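Local coordinates for protein putative dihydrodipicolinate synthase (Thermus thermophilus, PDB 2PCQ) that is of unconfirmed function but belongs to the dihydrodipicolinate synthase family of TIM-barrel proteins, at residues P120-H125 with E170-T175; L149-S154 with A162-R167; P179-A184 with G192-A197. All coordinates share one frame; numbering follows the deposited sequence.

Overall arrangement
Following the chain from its N terminus, interaction 1 opens at 120-125, the fifth strand of a closed eight-stranded parallel barrel, and closes a loop at 170-175, on the seventh. Interaction 2 lies wholly within that loop: 149-154, on the sixth strand, meets 162-167 of the helix that leads on to the seventh. Interaction 3 comes later in series, joining helix 181-186 to the end of the eighth strand and the loop after it, so no two loops cross. The centres of interactions 1 and 2 are about 7 Å apart. Strand 172-175, part of interaction 1, links it to the others: Tyr174 O probably bonds to Asp153 N, and Thr175 O to Ile193 N.

Interaction 1: P120-H125 with E170-T175; sequences PLFLYH and EFRVYT. With K (potassium ion), chain B.
In the TIM barrel of this protein, strands 121-125 and 172-175 are next-but-one neighbours, separated by strand 148-153, and Phe122 and Arg172 meet across that intervening strand. The 8.4 Å between Phe122 CA and Arg172 CA, the nearest CA pair here, shows that the backbones are not directly paired; side chains span the gap. The Phe122 ring makes most of the contact with strand 172-175. With CG beside its own backbone N and anti to the carbonyl carbon (chi1 -79°), the ring extends toward the second strand, and its CE1 comes edge-on, near the ring plane, to Arg172 O at 3.9 Å. The neighbouring ring atom, Phe122 CZ, stands over the centre of one guanidinium face, 4.1 Å from Arg172 NH1. Ring and guanidinium planes are 76° apart, nearly perpendicular, so the ring presents a corner to the flat group and does not stack on it. A bend at chi3 (58°) brings the guanidinium round so that one face meets Phe122 CZ, while the charged end forms a salt bridge from NE to Glu190 OE1; the other oxygen of Glu190, OE2, is hydrogen-bonded to Tyr174 OH. Phe122 CE1 also touches Tyr174 CD2 at 4.4 Å. At the other side of the contact, Leu123 CD1 meets the edge of the Phe171 ring, 4.2 Å from CZ. Just before strand 172-175 the chain binds potassium, together with backbone oxygens of Ala143, His145 and Val148 and two waters: Glu170 O lies 3.2 Å from the ion, and Glu170 OE1 accepts a hydrogen bond from one of those waters at 3.0 Å.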
ATOM      1  N   PRO A 120       6.967  33.632   2.736  1.00 18.64           N
ATOM      2  CA  PRO A 120       6.907  32.728   3.889  1.00 17.54           C
ATOM      3  C   PRO A 120       5.924  31.629   3.546  1.00 16.71           C
ATOM      4  O   PRO A 120       4.950  31.867   2.824  1.00 14.05           O
ATOM      5  CB  PRO A 120       6.388  33.632   5.020  1.00 19.08           C
ATOM      6  CG  PRO A 120       6.828  35.015   4.571  1.00 22.49           C
ATOM      7  CD  PRO A 120       6.554  34.993   3.106  1.00 22.95           C
ATOM      8  N   LEU A 121       6.190  30.424   4.022  1.00 18.47           N
ATOM      9  CA  LEU A 121       5.293  29.324   3.758  1.00 19.63           C
ATOM     10  C   LEU A 121       5.295  28.218   4.791  1.00 17.20           C
ATOM     11  O   LEU A 121       6.222  28.088   5.596  1.00 16.23           O
ATOM     12  CB  LEU A 121       5.556  28.711   2.359  1.00 18.20           C
ATOM     13  CG  LEU A 121       6.675  27.731   1.936  1.00 24.46           C
ATOM     14  CD1 LEU A 121       7.780  28.485   1.234  1.00 31.52           C
ATOM     15  CD2 LEU A 121       7.212  26.933   3.102  1.00 24.49           C
ATOM     16  N   PHE A 122       4.227  27.427   4.757  1.00 17.01           N
ATOM     17  CA  PHE A 122       4.068  26.274   5.632  1.00 17.98           C
ATOM     18  C   PHE A 122       4.138  25.088   4.679  1.00 17.35           C
ATOM     19  O   PHE A 122       3.648  25.169   3.553  1.00 14.81           O
ATOM     20  CB  PHE A 122       2.691  26.283   6.299  1.00 17.97           C
ATOM     21  CG  PHE A 122       2.586  27.212   7.476  1.00 18.60           C
ATOM     22  CD1 PHE A 122       2.872  26.758   8.758  1.00 18.10           C
ATOM     23  CD2 PHE A 122       2.187  28.535   7.304  1.00 18.10           C
ATOM     24  CE1 PHE A 122       2.759  27.603   9.858  1.00 19.35           C
ATOM     25  CE2 PHE A 122       2.072  29.390   8.393  1.00 21.13           C
ATOM     26  CZ  PHE A 122       2.357  28.922   9.675  1.00 19.73           C
ATOM     27  N   LEU A 123       4.762  24.001   5.114  1.00 16.27           N
ATOM     28  CA  LEU A 123       4.825  22.808   4.289  1.00 15.93           C
ATOM     29  C   LEU A 123       3.414  22.225   4.385  1.00 16.35           C
ATOM     30  O   LEU A 123       2.764  22.341   5.427  1.00 14.88           O
ATOM     31  CB  LEU A 123       5.862  21.825   4.845  1.00 14.07           C
ATOM     32  CG  LEU A 123       7.284  22.383   4.990  1.00 17.92           C
ATOM     33  CD1 LEU A 123       8.225  21.279   5.447  1.00 12.86           C
ATOM     34  CD2 LEU A 123       7.752  22.964   3.656  1.00 11.64           C
ATOM     35  N   TYR A 124       2.933  21.623   3.301  1.00 14.15           N
ATOM     36  CA  TYR A 124       1.587  21.065   3.285  1.00 13.29           C
ATOM     37  C   TYR A 124       1.625  19.568   3.018  1.00 12.91           C
ATOM     38  O   TYR A 124       1.848  19.135   1.890  1.00 14.46           O
ATOM     39  CB  TYR A 124       0.750  21.765   2.208  1.00 12.81           C
ATOM     40  CG  TYR A 124      -0.753  21.712   2.420  1.00 15.14           C
ATOM     41  CD1 TYR A 124      -1.597  22.555   1.703  1.00 15.93           C
ATOM     42  CD2 TYR A 124      -1.327  20.852   3.361  1.00 14.97           C
ATOM     43  CE1 TYR A 124      -2.973  22.560   1.920  1.00 16.88           C
ATOM     44  CE2 TYR A 124      -2.706  20.846   3.586  1.00 16.55           C
ATOM     45  CZ  TYR A 124      -3.521  21.709   2.862  1.00 19.91           C
ATOM     46  OH  TYR A 124      -4.879  21.753   3.098  1.00 18.28           O
ATOM     47  N   HIS A 125       1.411  18.783   4.067  1.00 13.46           N
ATOM     48  CA  HIS A 125       1.413  17.330   3.949  1.00 11.23           C
ATOM     49  C   HIS A 125      -0.019  16.805   4.055  1.00 12.45           C
ATOM     50  O   HIS A 125      -0.574  16.703   5.150  1.00 11.95           O
ATOM     51  CB  HIS A 125       2.276  16.714   5.053  1.00 12.29           C
ATOM     52  CG  HIS A 125       2.389  15.222   4.974  1.00 14.69           C
ATOM     53  ND1 HIS A 125       2.803  14.562   3.835  1.00 13.27           N
ATOM     54  CD2 HIS A 125       2.160  14.260   5.900  1.00 11.14           C
ATOM     55  CE1 HIS A 125       2.824  13.261   4.063  1.00 12.38           C
ATOM     56  NE2 HIS A 125       2.439  13.051   5.308  1.00 16.51           N
ATOM     57  N   GLU A 170      11.321  26.363  16.564  1.00 42.98           N
ATOM     58  CA  GLU A 170      11.050  27.407  15.580  1.00 44.59           C
ATOM     59  C   GLU A 170      10.295  26.770  14.413  1.00 42.49           C
ATOM     60  O   GLU A 170      10.545  27.090  13.248  1.00 36.72           O
ATOM     61  CB  GLU A 170      12.355  28.020  15.057  1.00 52.99           C
ATOM     62  CG  GLU A 170      13.150  28.821  16.076  1.00 63.15           C
ATOM     63  CD  GLU A 170      14.394  29.455  15.471  1.00 69.03           C
ATOM     64  OE1 GLU A 170      14.643  29.249  14.263  1.00 71.51           O
ATOM     65  OE2 GLU A 170      15.123  30.157  16.203  1.00 72.88           O
ATOM     66  N   PHE A 171       9.381  25.855  14.730  1.00 33.21           N
ATOM     67  CA  PHE A 171       8.610  25.169  13.700  1.00 25.50           C
ATOM     68  C   PHE A 171       7.177  24.973  14.183  1.00 20.88           C
ATOM     69  O   PHE A 171       6.894  24.127  15.031  1.00 18.39           O
ATOM     70  CB  PHE A 171       9.258  23.824  13.379  1.00 21.80           C
ATOM     71  CG  PHE A 171       8.873  23.274  12.044  1.00 22.40           C
ATOM     72  CD1 PHE A 171       8.098  22.125  11.948  1.00 21.69           C
ATOM     73  CD2 PHE A 171       9.297  23.900  10.875  1.00 27.07           C
ATOM     74  CE1 PHE A 171       7.750  21.603  10.705  1.00 23.24           C
ATOM     75  CE2 PHE A 171       8.956  23.388   9.627  1.00 25.33           C
ATOM     76  CZ  PHE A 171       8.180  22.236   9.542  1.00 25.52           C
ATOM     77  N   ARG A 172       6.279  25.768  13.620  1.00 19.94           N
ATOM     78  CA  ARG A 172       4.876  25.760  13.996  1.00 17.63           C
ATOM     79  C   ARG A 172       4.085  24.650  13.328  1.00 18.04           C
ATOM     80  O   ARG A 172       3.953  24.600  12.107  1.00 16.16           O
ATOM     81  CB  ARG A 172       4.282  27.130  13.681  1.00 17.68           C
ATOM     82  CG  ARG A 172       5.035  28.256  14.396  1.00 23.64           C
ATOM     83  CD  ARG A 172       4.668  29.612  13.841  1.00 23.76           C
ATOM     84  NE  ARG A 172       3.239  29.862  13.958  1.00 21.81           N
ATOM     85  CZ  ARG A 172       2.612  30.865  13.356  1.00 28.98           C
ATOM     86  NH1 ARG A 172       3.297  31.706  12.593  1.00 25.61           N
ATOM     87  NH2 ARG A 172       1.306  31.031  13.523  1.00 22.09           N
ATOM     88  N   VAL A 173       3.546  23.766  14.156  1.00 15.30           N
ATOM     89  CA  VAL A 173       2.794  22.624  13.668  1.00 14.16           C
ATOM     90  C   VAL A 173       1.288  22.783  13.747  1.00 15.72           C
ATOM     91  O   VAL A 173       0.732  23.050  14.813  1.00 14.80           O
ATOM     92  CB  VAL A 173       3.177  21.348  14.445  1.00 13.95           C
ATOM     93  CG1 VAL A 173       2.361  20.166  13.944  1.00 12.87           C
ATOM     94  CG2 VAL A 173       4.677  21.080  14.296  1.00 12.80           C
ATOM     95  N   TYR A 174       0.637  22.603  12.602  1.00 14.52           N
ATOM     96  CA  TYR A 174      -0.814  22.673  12.510  1.00 14.50           C
ATOM     97  C   TYR A 174      -1.320  21.335  12.001  1.00 15.47           C
ATOM     98  O   TYR A 174      -0.788  20.792  11.034  1.00 13.47           O
ATOM     99  CB  TYR A 174      -1.237  23.791  11.556  1.00 14.85           C
ATOM    100  CG  TYR A 174      -1.436  25.105  12.268  1.00 18.49           C
ATOM    101  CD1 TYR A 174      -2.653  25.403  12.875  1.00 16.07           C
ATOM    102  CD2 TYR A 174      -0.382  26.003  12.425  1.00 19.73           C
ATOM    103  CE1 TYR A 174      -2.818  26.554  13.629  1.00 20.26           C
ATOM    104  CE2 TYR A 174      -0.536  27.164  13.183  1.00 23.02           C
ATOM    105  CZ  TYR A 174      -1.759  27.428  13.785  1.00 23.38           C
ATOM    106  OH  TYR A 174      -1.927  28.546  14.571  1.00 28.59           O
ATOM    107  N   THR A 175      -2.324  20.778  12.662  1.00 10.01           N
ATOM    108  CA  THR A 175      -2.860  19.514  12.196  1.00 13.19           C
ATOM    109  C   THR A 175      -4.103  19.804  11.372  1.00 14.94           C
ATOM    110  O   THR A 175      -4.846  20.745  11.664  1.00 17.17           O
ATOM    111  CB  THR A 175      -3.234  18.575  13.362  1.00 14.54           C
ATOM    112  OG1 THR A 175      -3.764  17.357  12.829  1.00 15.71           O
ATOM    113  CG2 THR A 175      -4.280  19.220  14.263  1.00 13.66           C
TER
HETATM  114  K     K B 284      11.820  28.053  10.514  1.00 28.26           K
HETATM  115  O   HOH W   1      14.585  29.290  11.301  1.00 29.70           O
HETATM  116  O   HOH W   2      10.330  30.684  11.277  1.00 32.48           O

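Interaction 2: L149-S154 with A162-R167; sequences LGIKDS and AFYQAR
Tyr164 reaches from helix 158-167 to Ile151 and Asp153 on strand 148-153, crossing both side chains at about a right angle, within one beta-alpha-beta unit of the TIM barrel. All three side chains leave the backbone toward the opposing segment. Two kinds of contact hold the phenol. Over one face of the ring, Ile151 CG2 makes a CH-pi contact, 4.2 Å from the Tyr164 ring centroid and 22° off the normal; its offset toward the rim brings it nearest Tyr164 CE2, at 3.8 Å. The other branch of the isoleucine, with CG1 anti to the backbone N (chi1 -175°), carries CD1 along to the hydroxyl end, 3.4 Å from Tyr164 OH. Asp153 supplies the polar contact: its OD2 lies near the ring plane at the edge, while the carboxylate plane is turned 52° from the ring. The same OD2 forms a salt bridge with Arg160 NE, and Asp153 OD1 bonds to Ser155 OG, so both carboxylate oxygens have partners. Leu136 and Val139 of helix 136-142 also pack on Tyr164. The phenol is the donor in the bond across the contact: Tyr164 OH reaches the anti lone pair of Asp153 OD2 at 2.6 Å.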
ATOM      1  N   LEU A 149       7.868  28.636   7.892  1.00 19.19           N
ATOM      2  CA  LEU A 149       7.263  28.818   9.212  1.00 21.02           C
ATOM      3  C   LEU A 149       6.878  27.567   9.983  1.00 20.98           C
ATOM      4  O   LEU A 149       6.946  27.539  11.214  1.00 22.34           O
ATOM      5  CB  LEU A 149       6.038  29.723   9.087  1.00 18.12           C
ATOM      6  CG  LEU A 149       6.279  31.021   8.316  1.00 18.92           C
ATOM      7  CD1 LEU A 149       5.043  31.901   8.427  1.00 17.95           C
ATOM      8  CD2 LEU A 149       7.504  31.747   8.869  1.00 18.86           C
ATOM      9  N   GLY A 150       6.461  26.535   9.266  1.00 20.56           N
ATOM     10  CA  GLY A 150       6.060  25.313   9.930  1.00 17.43           C
ATOM     11  C   GLY A 150       5.422  24.359   8.950  1.00 18.07           C
ATOM     12  O   GLY A 150       5.792  24.326   7.777  1.00 14.17           O
ATOM     13  N   ILE A 151       4.447  23.593   9.419  1.00 16.97           N
ATOM     14  CA  ILE A 151       3.799  22.629   8.553  1.00 15.21           C
ATOM     15  C   ILE A 151       2.358  22.335   8.935  1.00 15.64           C
ATOM     16  O   ILE A 151       2.002  22.342  10.112  1.00 16.78           O
ATOM     17  CB  ILE A 151       4.578  21.295   8.573  1.00 12.38           C
ATOM     18  CG1 ILE A 151       3.979  20.301   7.576  1.00 16.81           C
ATOM     19  CG2 ILE A 151       4.531  20.696   9.978  1.00 14.27           C
ATOM     20  CD1 ILE A 151       4.819  19.039   7.401  1.00  9.88           C
ATOM     21  N   LYS A 152       1.522  22.120   7.927  1.00 14.32           N
ATOM     22  CA  LYS A 152       0.147  21.717   8.172  1.00 12.83           C
ATOM     23  C   LYS A 152       0.207  20.241   7.793  1.00 15.02           C
ATOM     24  O   LYS A 152       0.506  19.898   6.644  1.00 12.74           O
ATOM     25  CB  LYS A 152      -0.855  22.423   7.261  1.00 10.84           C
ATOM     26  CG  LYS A 152      -2.276  21.888   7.465  1.00 15.64           C
ATOM     27  CD  LYS A 152      -3.297  22.460   6.488  1.00 15.22           C
ATOM     28  CE  LYS A 152      -4.633  21.731   6.647  1.00 14.22           C
ATOM     29  NZ  LYS A 152      -5.623  22.084   5.592  1.00 21.20           N
ATOM     30  N   ASP A 153      -0.052  19.376   8.764  1.00 13.81           N
ATOM     31  CA  ASP A 153      -0.014  17.941   8.539  1.00 15.26           C
ATOM     32  C   ASP A 153      -1.428  17.377   8.671  1.00 14.45           C
ATOM     33  O   ASP A 153      -1.988  17.330   9.768  1.00 13.78           O
ATOM     34  CB  ASP A 153       0.915  17.289   9.566  1.00 13.69           C
ATOM     35  CG  ASP A 153       1.282  15.865   9.203  1.00 16.85           C
ATOM     36  OD1 ASP A 153       0.379  15.098   8.812  1.00 14.08           O
ATOM     37  OD2 ASP A 153       2.473  15.507   9.325  1.00 17.52           O
ATOM     38  N   SER A 154      -1.996  16.942   7.550  1.00 13.51           N
ATOM     39  CA  SER A 154      -3.349  16.391   7.539  1.00 14.36           C
ATOM     40  C   SER A 154      -3.382  14.868   7.528  1.00 13.91           C
ATOM     41  O   SER A 154      -4.460  14.274   7.507  1.00 11.61           O
ATOM     42  CB  SER A 154      -4.110  16.899   6.308  1.00 13.78           C
ATOM     43  OG  SER A 154      -4.089  18.312   6.233  1.00 14.58           O
ATOM     44  N   ALA A 162       4.535  13.940  16.732  1.00 12.29           N
ATOM     45  CA  ALA A 162       5.415  13.699  17.875  1.00 14.24           C
ATOM     46  C   ALA A 162       6.861  14.007  17.496  1.00 14.95           C
ATOM     47  O   ALA A 162       7.632  14.524  18.310  1.00 15.21           O
ATOM     48  CB  ALA A 162       5.288  12.245  18.341  1.00 10.62           C
ATOM     49  N   PHE A 163       7.220  13.683  16.257  1.00 15.74           N
ATOM     50  CA  PHE A 163       8.564  13.938  15.752  1.00 16.51           C
ATOM     51  C   PHE A 163       8.845  15.443  15.740  1.00 16.10           C
ATOM     52  O   PHE A 163       9.867  15.890  16.251  1.00 16.39           O
ATOM     53  CB  PHE A 163       8.718  13.382  14.332  1.00 14.92           C
ATOM     54  CG  PHE A 163      10.024  13.740  13.679  1.00 18.17           C
ATOM     55  CD1 PHE A 163      11.143  12.928  13.833  1.00 22.31           C
ATOM     56  CD2 PHE A 163      10.140  14.899  12.921  1.00 16.26           C
ATOM     57  CE1 PHE A 163      12.363  13.267  13.236  1.00 23.32           C
ATOM     58  CE2 PHE A 163      11.350  15.249  12.323  1.00 17.18           C
ATOM     59  CZ  PHE A 163      12.464  14.432  12.481  1.00 21.34           C
ATOM     60  N   TYR A 164       7.941  16.223  15.157  1.00 13.92           N
ATOM     61  CA  TYR A 164       8.139  17.670  15.098  1.00 12.36           C
ATOM     62  C   TYR A 164       8.334  18.219  16.508  1.00 16.34           C
ATOM     63  O   TYR A 164       9.206  19.057  16.748  1.00 13.58           O
ATOM     64  CB  TYR A 164       6.931  18.381  14.477  1.00 12.31           C
ATOM     65  CG  TYR A 164       6.425  17.820  13.164  1.00 14.52           C
ATOM     66  CD1 TYR A 164       7.305  17.395  12.167  1.00 15.42           C
ATOM     67  CD2 TYR A 164       5.058  17.743  12.910  1.00 11.20           C
ATOM     68  CE1 TYR A 164       6.831  16.903  10.949  1.00 13.02           C
ATOM     69  CE2 TYR A 164       4.576  17.258  11.699  1.00 10.87           C
ATOM     70  CZ  TYR A 164       5.463  16.838  10.726  1.00 13.40           C
ATOM     71  OH  TYR A 164       4.972  16.347   9.535  1.00 13.79           O
ATOM     72  N   GLN A 165       7.510  17.732  17.433  1.00 14.84           N
ATOM     73  CA  GLN A 165       7.543  18.167  18.822  1.00 17.06           C
ATOM     74  C   GLN A 165       8.869  17.886  19.523  1.00 19.55           C
ATOM     75  O   GLN A 165       9.400  18.737  20.233  1.00 15.20           O
ATOM     76  CB  GLN A 165       6.408  17.496  19.605  1.00 15.30           C
ATOM     77  CG  GLN A 165       6.386  17.849  21.092  1.00 11.09           C
ATOM     78  CD  GLN A 165       5.303  17.111  21.846  1.00 16.10           C
ATOM     79  OE1 GLN A 165       5.211  15.886  21.774  1.00 14.52           O
ATOM     80  NE2 GLN A 165       4.481  17.849  22.584  1.00 13.60           N
ATOM     81  N   ALA A 166       9.400  16.687  19.320  1.00 16.06           N
ATOM     82  CA  ALA A 166      10.645  16.298  19.965  1.00 18.79           C
ATOM     83  C   ALA A 166      11.918  16.806  19.288  1.00 20.36           C
ATOM     84  O   ALA A 166      12.919  17.057  19.960  1.00 20.26           O
ATOM     85  CB  ALA A 166      10.702  14.773  20.096  1.00 14.19           C
ATOM     86  N   ARG A 167      11.886  16.968  17.970  1.00 19.69           N
ATOM     87  CA  ARG A 167      13.092  17.387  17.264  1.00 23.56           C
ATOM     88  C   ARG A 167      13.137  18.775  16.640  1.00 23.58           C
ATOM     89  O   ARG A 167      14.224  19.282  16.367  1.00 27.60           O
ATOM     90  CB  ARG A 167      13.432  16.364  16.170  1.00 22.09           C
ATOM     91  CG  ARG A 167      13.903  15.011  16.688  1.00 31.43           C
ATOM     92  CD  ARG A 167      14.414  14.132  15.547  1.00 46.59           C
ATOM     93  NE  ARG A 167      15.795  14.423  15.160  1.00 50.85           N
ATOM     94  CZ  ARG A 167      16.397  13.895  14.098  1.00 54.49           C
ATOM     95  NH1 ARG A 167      15.740  13.055  13.310  1.00 53.62           N
ATOM     96  NH2 ARG A 167      17.665  14.189  13.833  1.00 59.00           N
TER

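Interaction 3: P179-A184 with G192-A197; sequences PTFLGA and GILAAA
This is a buried, apolar contact between the first turn of helix 181-186 and the end of strand 191-193 with the residue that follows it, carried by Phe181 against Leu194 and Gly192. Leu194 lies over the phenylalanine ring: CD1 sits above its centre, 4.2 Å from the Phe181 ring centroid and only 9° off the normal, a nearly axial CH-pi contact. The two side chains meet at an oblique angle, and a single methyl bears on the face. The ring is also met at its edge, where Phe181 CE1 approaches Gly192 N to 3.7 Å, close to the ring plane, and Gly192 CA to 3.8 Å. Gly192, lacking a side chain, lets the ring edge come right up to the strand backbone. Helix and strand belong to the last beta-alpha-beta unit of the TIM barrel, in which strand 172-175 precedes the helix and strand 191-193 follows it. Phe181 therefore reaches from the helical layer onto the barrel wall, with Thr175 and Ile2 from the flanking strands also touching it and Leu207 of helix 201-212 packing on it. Its reach comes from chi1 of -166°, which sets CG opposite the backbone N. Leu194 also touches Tyr204, and just beyond it the chain turns, with Ala197 N bonded to Leu194 O at 2.8 Å.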
ATOM      1  N   PRO A 179     -10.457  14.230  13.606  1.00 14.77           N
ATOM      2  CA  PRO A 179     -10.688  13.099  14.518  1.00 15.25           C
ATOM      3  C   PRO A 179      -9.656  12.862  15.627  1.00 17.13           C
ATOM      4  O   PRO A 179      -9.990  12.295  16.666  1.00 14.39           O
ATOM      5  CB  PRO A 179     -10.805  11.904  13.567  1.00 17.51           C
ATOM      6  CG  PRO A 179     -11.389  12.524  12.321  1.00 18.78           C
ATOM      7  CD  PRO A 179     -10.573  13.798  12.200  1.00 16.01           C
ATOM      8  N   THR A 180      -8.412  13.286  15.418  1.00 12.94           N
ATOM      9  CA  THR A 180      -7.365  13.089  16.431  1.00 13.72           C
ATOM     10  C   THR A 180      -6.874  14.418  17.000  1.00 12.68           C
ATOM     11  O   THR A 180      -5.791  14.489  17.587  1.00 13.28           O
ATOM     12  CB  THR A 180      -6.140  12.362  15.837  1.00 14.79           C
ATOM     13  OG1 THR A 180      -5.665  13.092  14.697  1.00 13.95           O
ATOM     14  CG2 THR A 180      -6.504  10.937  15.417  1.00 12.73           C
ATOM     15  N   PHE A 181      -7.680  15.461  16.837  1.00 12.42           N
ATOM     16  CA  PHE A 181      -7.312  16.797  17.284  1.00 14.42           C
ATOM     17  C   PHE A 181      -6.700  16.896  18.683  1.00 14.48           C
ATOM     18  O   PHE A 181      -5.608  17.443  18.843  1.00 17.40           O
ATOM     19  CB  PHE A 181      -8.517  17.739  17.169  1.00 14.39           C
ATOM     20  CG  PHE A 181      -8.161  19.196  17.282  1.00 14.96           C
ATOM     21  CD1 PHE A 181      -7.045  19.704  16.618  1.00 14.13           C
ATOM     22  CD2 PHE A 181      -8.937  20.061  18.041  1.00 15.54           C
ATOM     23  CE1 PHE A 181      -6.708  21.051  16.708  1.00 14.85           C
ATOM     24  CE2 PHE A 181      -8.613  21.416  18.140  1.00 19.09           C
ATOM     25  CZ  PHE A 181      -7.494  21.911  17.473  1.00 14.80           C
ATOM     26  N   LEU A 182      -7.382  16.370  19.695  1.00 14.34           N
ATOM     27  CA  LEU A 182      -6.847  16.456  21.051  1.00 14.11           C
ATOM     28  C   LEU A 182      -5.507  15.733  21.160  1.00 16.26           C
ATOM     29  O   LEU A 182      -4.622  16.161  21.901  1.00 13.04           O
ATOM     30  CB  LEU A 182      -7.843  15.889  22.068  1.00 12.41           C
ATOM     31  CG  LEU A 182      -7.415  15.982  23.539  1.00 16.10           C
ATOM     32  CD1 LEU A 182      -7.070  17.423  23.887  1.00 13.47           C
ATOM     33  CD2 LEU A 182      -8.537  15.475  24.438  1.00 14.39           C
ATOM     34  N   GLY A 183      -5.357  14.642  20.417  1.00 15.52           N
ATOM     35  CA  GLY A 183      -4.106  13.904  20.447  1.00 14.70           C
ATOM     36  C   GLY A 183      -2.970  14.737  19.874  1.00 13.58           C
ATOM     37  O   GLY A 183      -1.857  14.723  20.393  1.00 14.24           O
ATOM     38  N   ALA A 184      -3.253  15.463  18.797  1.00 12.36           N
ATOM     39  CA  ALA A 184      -2.252  16.312  18.159  1.00 12.43           C
ATOM     40  C   ALA A 184      -1.842  17.434  19.107  1.00 15.28           C
ATOM     41  O   ALA A 184      -0.660  17.775  19.203  1.00 12.40           O
ATOM     42  CB  ALA A 184      -2.806  16.895  16.876  1.00  7.10           C
ATOM     43  N   GLY A 192      -5.261  23.888  14.772  1.00 16.19           N
ATOM     44  CA  GLY A 192      -5.793  23.090  13.690  1.00 17.76           C
ATOM     45  C   GLY A 192      -6.423  23.885  12.565  1.00 19.98           C
ATOM     46  O   GLY A 192      -7.079  24.908  12.785  1.00 16.71           O
ATOM     47  N   ILE A 193      -6.182  23.418  11.346  1.00 14.11           N
ATOM     48  CA  ILE A 193      -6.752  24.016  10.146  1.00 13.26           C
ATOM     49  C   ILE A 193      -7.639  22.859   9.710  1.00 15.52           C
ATOM     50  O   ILE A 193      -7.203  21.937   9.019  1.00 14.77           O
ATOM     51  CB  ILE A 193      -5.661  24.337   9.109  1.00 11.35           C
ATOM     52  CG1 ILE A 193      -4.703  25.382   9.698  1.00 16.37           C
ATOM     53  CG2 ILE A 193      -6.295  24.857   7.821  1.00 10.63           C
ATOM     54  CD1 ILE A 193      -3.579  25.815   8.769  1.00 15.08           C
ATOM     55  N   LEU A 194      -8.889  22.914  10.161  1.00 15.64           N
ATOM     56  CA  LEU A 194      -9.842  21.838   9.946  1.00 13.10           C
ATOM     57  C   LEU A 194     -11.079  22.161   9.133  1.00 14.79           C
ATOM     58  O   LEU A 194     -11.736  23.175   9.359  1.00 15.11           O
ATOM     59  CB  LEU A 194     -10.289  21.326  11.315  1.00 16.42           C
ATOM     60  CG  LEU A 194      -9.186  21.120  12.356  1.00 14.71           C
ATOM     61  CD1 LEU A 194      -9.789  20.989  13.752  1.00 12.66           C
ATOM     62  CD2 LEU A 194      -8.392  19.873  11.998  1.00 15.34           C
ATOM     63  N   ALA A 195     -11.409  21.267   8.207  1.00 15.31           N
ATOM     64  CA  ALA A 195     -12.595  21.420   7.380  1.00 16.99           C
ATOM     65  C   ALA A 195     -13.815  21.497   8.297  1.00 16.06           C
ATOM     66  O   ALA A 195     -14.772  22.210   8.010  1.00 18.85           O
ATOM     67  CB  ALA A 195     -12.727  20.231   6.427  1.00 15.16           C
ATOM     68  N   ALA A 196     -13.770  20.763   9.404  1.00 14.89           N
ATOM     69  CA  ALA A 196     -14.875  20.744  10.356  1.00 17.37           C
ATOM     70  C   ALA A 196     -15.064  22.102  11.028  1.00 17.13           C
ATOM     71  O   ALA A 196     -16.128  22.382  11.580  1.00 17.14           O
ATOM     72  CB  ALA A 196     -14.646  19.662  11.409  1.00 17.15           C
ATOM     73  N   ALA A 197     -14.034  22.944  10.977  1.00 16.82           N
ATOM     74  CA  ALA A 197     -14.114  24.273  11.572  1.00 17.76           C
ATOM     75  C   ALA A 197     -14.981  25.191  10.712  1.00 16.42           C
ATOM     76  O   ALA A 197     -15.283  26.317  11.110  1.00 18.22           O
ATOM     77  CB  ALA A 197     -12.722  24.869  11.746  1.00 14.89           C
TER